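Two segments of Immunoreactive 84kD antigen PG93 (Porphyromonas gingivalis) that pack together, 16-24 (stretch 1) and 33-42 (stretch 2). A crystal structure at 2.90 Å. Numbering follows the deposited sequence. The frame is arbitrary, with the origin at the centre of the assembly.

Stretch 1 16-24: LLAIHKTEK
Stretch 2, residues 33-42: FAVANGVLYS

Stretch 2 is a beta hairpin. Strand 33-36 leads into a type I' turn from Ala-36 to Val-39, and a strand starting at Val-39 runs back. Ala-34 N bonds Tyr-41 O at 2.8 Å, and Tyr-41 N bonds Ala-34 O at 2.9 Å. Nearer the turn, Ala-36 N bonds Val-39 O at 3.0 Å. The turn places Asn-37 at phi/psi 74/10 and Gly-38 at 117/-4. At the latter angles a CB would jam against the carbonyl O of Asn-37, which calls for glycine.

Stretch 1 passes the turn end of this hairpin as an irregular chain, then pairs with strand 33-36. The strand axes approach to 4.5 Å, and their directions differ by 123°, so the pairing is antiparallel but strongly splayed. Together the stretches bury 610 Å².

Leu-16 makes no contact. Leu-17 (phi/psi -93/153, rotamer m,t) points its CB toward stretch 2, and Leu-17 CB lies 4.0 Å from Val-39 CG2. Ala-18 (-93/144) contributes its carbonyl, with Ala-18 O 3.3 Å from Val-39 CG2. Val-39 has chi1 t.

Ile-19 (-97/-79) has chi1 m and chi2 near 94°. Ile-19 CG2 packs 4.1 Å from Ala-36 CB and 3.9 Å from Tyr-41 CE2, a small apolar cluster. Ile-19 O accepts a weak hydrogen bond from Asn-37 ND2 at 2.9 Å, with an angle of only 128° at the hydrogen.

His-20 has positive phi (56/-117), and the chain changes course here. Its chi1 is t, and His-20 CB lies 3.6 Å from Asn-37 ND2. Lys-21 (-66/91) is extended, t at all four chi angles. Lys-21 O receives a CA-H...O contact from Ala-36 CA at 3.2 Å. Lys-21 NZ leads away from stretch 2 and forms a salt bridge with Glu-23 OE2 at 3.0 Å.

Thr-22 (-72/105, chi1 m) lies across from Ala-36, with Thr-22 CA and Ala-36 CA 3.9 Å apart. Thr-22 OG1 lies 3.7 Å from Ala-36 CB. Thr-22 OG1 and Tyr-41 OH form a short 2.6 Å hydrogen bond in which either could be the donor. OG1 meets the tyrosine ring at its edge, near the ring plane. Tyr-41 has chi1 p and chi2 89°. Thr-22 CG2 also lies 4.0 Å from Ala-34 CB.

Glu-23 (-96/-13, chi1 m, chi2 t) donates from Glu-23 N to Val-35 O at 2.8 Å. Its side chain reaches back to the turn, where Glu-23 OE1 accepts from Asn-37 N at 3.2 Å. The carboxylate therefore binds both Lys-21 and the turn backbone.

Lys-24 (-149/154) pairs with Val-35, with Lys-24 CA and Val-35 CA 5.0 Å apart. Lys-24 N donates to Val-35 O at 3.3 Å, so that carbonyl accepts from two successive amides. In return, Val-35 N donates to Lys-24 O at 3.1 Å, with a good angle of 161°. Lys-24 CB and Val-35 CB are 4.1 Å apart on the same face of the sheet. Val-35 has chi1 t. Lys-24 NZ leads away and is bonded elsewhere in the structure.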

# COMPACT_ATOMS: atom_id res chain seq x y z
N LEU A 16 -0.29 -7.68 -2.93
CA LEU A 16 -0.52 -7.41 -4.35
C LEU A 16 0.06 -6.01 -4.69
O LEU A 16 -0.65 -4.99 -4.86
CB LEU A 16 -2.03 -7.57 -4.65
CG LEU A 16 -2.60 -9.01 -4.56
CD1 LEU A 16 -4.07 -8.99 -4.38
CD2 LEU A 16 -2.33 -9.80 -5.86
N LEU A 17 1.39 -5.98 -4.75
CA LEU A 17 2.19 -4.77 -4.93
C LEU A 17 2.52 -4.50 -6.39
O LEU A 17 2.56 -5.43 -7.20
CB LEU A 17 3.48 -4.84 -4.06
CG LEU A 17 3.24 -4.79 -2.53
CD1 LEU A 17 4.52 -4.89 -1.76
CD2 LEU A 17 2.49 -3.53 -2.10
N ALA A 18 2.73 -3.20 -6.70
CA ALA A 18 3.03 -2.66 -8.02
C ALA A 18 4.56 -2.52 -8.30
O ALA A 18 5.36 -2.16 -7.43
CB ALA A 18 2.36 -1.31 -8.16
N ILE A 19 4.95 -2.77 -9.57
CA ILE A 19 6.34 -2.63 -9.99
C ILE A 19 6.44 -1.22 -10.63
O ILE A 19 6.81 -0.27 -9.93
CB ILE A 19 6.80 -3.84 -10.85
CG1 ILE A 19 7.18 -5.02 -9.91
CG2 ILE A 19 7.95 -3.53 -11.78
CD1 ILE A 19 6.04 -6.02 -9.65
N HIS A 20 6.01 -1.05 -11.89
CA HIS A 20 5.96 0.24 -12.59
C HIS A 20 7.38 0.98 -12.61
O HIS A 20 8.33 0.46 -13.22
CB HIS A 20 4.78 1.08 -11.97
CG HIS A 20 4.54 2.47 -12.49
ND1 HIS A 20 5.03 2.89 -13.72
CD2 HIS A 20 3.87 3.49 -11.91
CE1 HIS A 20 4.66 4.16 -13.83
NE2 HIS A 20 3.95 4.56 -12.77
N LYS A 21 7.51 2.18 -11.97
CA LYS A 21 8.64 3.11 -12.00
C LYS A 21 9.94 2.59 -11.36
O LYS A 21 10.17 2.85 -10.18
CB LYS A 21 8.22 4.44 -11.33
CG LYS A 21 9.08 5.65 -11.65
CD LYS A 21 8.64 6.81 -10.77
CE LYS A 21 9.61 7.96 -10.74
NZ LYS A 21 9.39 8.81 -9.55
N THR A 22 10.83 1.95 -12.16
CA THR A 22 12.13 1.40 -11.70
C THR A 22 13.07 2.58 -11.44
O THR A 22 13.56 3.22 -12.37
CB THR A 22 12.66 0.35 -12.69
OG1 THR A 22 11.73 -0.72 -12.70
CG2 THR A 22 14.04 -0.20 -12.34
N GLU A 23 13.28 2.89 -10.15
CA GLU A 23 14.06 4.02 -9.69
C GLU A 23 15.52 3.64 -9.36
O GLU A 23 16.34 4.55 -9.20
CB GLU A 23 13.38 4.65 -8.47
CG GLU A 23 12.13 5.43 -8.84
CD GLU A 23 11.09 5.64 -7.75
OE1 GLU A 23 10.81 4.67 -7.00
OE2 GLU A 23 10.49 6.73 -7.72
N LYS A 24 15.84 2.34 -9.27
CA LYS A 24 17.19 1.84 -8.93
C LYS A 24 17.47 0.49 -9.60
O LYS A 24 16.54 -0.25 -9.91
CB LYS A 24 17.34 1.70 -7.40
CG LYS A 24 17.99 2.91 -6.75
CD LYS A 24 17.07 3.60 -5.79
CE LYS A 24 17.64 4.89 -5.28
NZ LYS A 24 16.58 5.69 -4.60
N PHE A 33 19.25 -6.84 -9.50
CA PHE A 33 18.31 -6.38 -8.49
C PHE A 33 17.86 -4.97 -8.85
O PHE A 33 18.67 -4.18 -9.34
CB PHE A 33 18.91 -6.44 -7.08
CG PHE A 33 18.86 -7.83 -6.48
CD1 PHE A 33 17.68 -8.31 -5.91
CD2 PHE A 33 19.97 -8.65 -6.50
CE1 PHE A 33 17.63 -9.59 -5.35
CE2 PHE A 33 19.92 -9.94 -5.95
CZ PHE A 33 18.75 -10.39 -5.38
N ALA A 34 16.57 -4.69 -8.68
CA ALA A 34 16.02 -3.38 -9.03
C ALA A 34 14.89 -3.01 -8.11
O ALA A 34 14.25 -3.89 -7.54
CB ALA A 34 15.54 -3.36 -10.47
N VAL A 35 14.66 -1.71 -7.95
CA VAL A 35 13.62 -1.18 -7.06
C VAL A 35 12.68 -0.30 -7.87
O VAL A 35 13.14 0.60 -8.59
CB VAL A 35 14.23 -0.42 -5.84
CG1 VAL A 35 13.14 0.20 -4.96
CG2 VAL A 35 15.16 -1.31 -5.03
N ALA A 36 11.37 -0.56 -7.74
CA ALA A 36 10.33 0.18 -8.42
C ALA A 36 9.21 0.57 -7.44
O ALA A 36 8.38 -0.26 -7.08
CB ALA A 36 9.80 -0.63 -9.58
N ASN A 37 9.23 1.85 -6.98
CA ASN A 37 8.27 2.50 -6.07
C ASN A 37 8.41 2.04 -4.62
O ASN A 37 7.60 2.43 -3.77
CB ASN A 37 6.81 2.34 -6.54
CG ASN A 37 6.51 3.09 -7.82
OD1 ASN A 37 6.71 4.32 -7.91
ND2 ASN A 37 6.08 2.37 -8.86
N GLY A 38 9.48 1.30 -4.33
CA GLY A 38 9.78 0.79 -2.99
C GLY A 38 9.77 -0.71 -2.93
O GLY A 38 10.07 -1.30 -1.89
N VAL A 39 9.40 -1.34 -4.07
CA VAL A 39 9.30 -2.79 -4.19
C VAL A 39 10.60 -3.31 -4.77
O VAL A 39 10.96 -2.94 -5.89
CB VAL A 39 8.05 -3.23 -5.00
CG1 VAL A 39 7.92 -4.76 -5.03
CG2 VAL A 39 6.79 -2.59 -4.44
N LEU A 40 11.30 -4.15 -4.01
CA LEU A 40 12.55 -4.76 -4.44
C LEU A 40 12.23 -5.96 -5.28
O LEU A 40 11.26 -6.66 -4.98
CB LEU A 40 13.43 -5.15 -3.22
CG LEU A 40 14.75 -5.88 -3.53
CD1 LEU A 40 15.81 -4.94 -4.01
CD2 LEU A 40 15.22 -6.68 -2.33
N TYR A 41 13.02 -6.21 -6.35
CA TYR A 41 12.82 -7.36 -7.22
C TYR A 41 14.11 -7.77 -7.94
O TYR A 41 15.01 -6.95 -8.12
CB TYR A 41 11.66 -7.15 -8.22
CG TYR A 41 11.88 -6.09 -9.29
CD1 TYR A 41 12.48 -6.42 -10.50
CD2 TYR A 41 11.38 -4.80 -9.14
CE1 TYR A 41 12.65 -5.46 -11.51
CE2 TYR A 41 11.53 -3.84 -10.14
CZ TYR A 41 12.15 -4.18 -11.33
OH TYR A 41 12.29 -3.27 -12.34
N SER A 42 14.18 -9.04 -8.32
CA SER A 42 15.27 -9.70 -9.01
C SER A 42 14.90 -9.91 -10.49
O SER A 42 13.71 -9.88 -10.81
CB SER A 42 15.53 -11.05 -8.34
OG SER A 42 16.58 -11.78 -8.95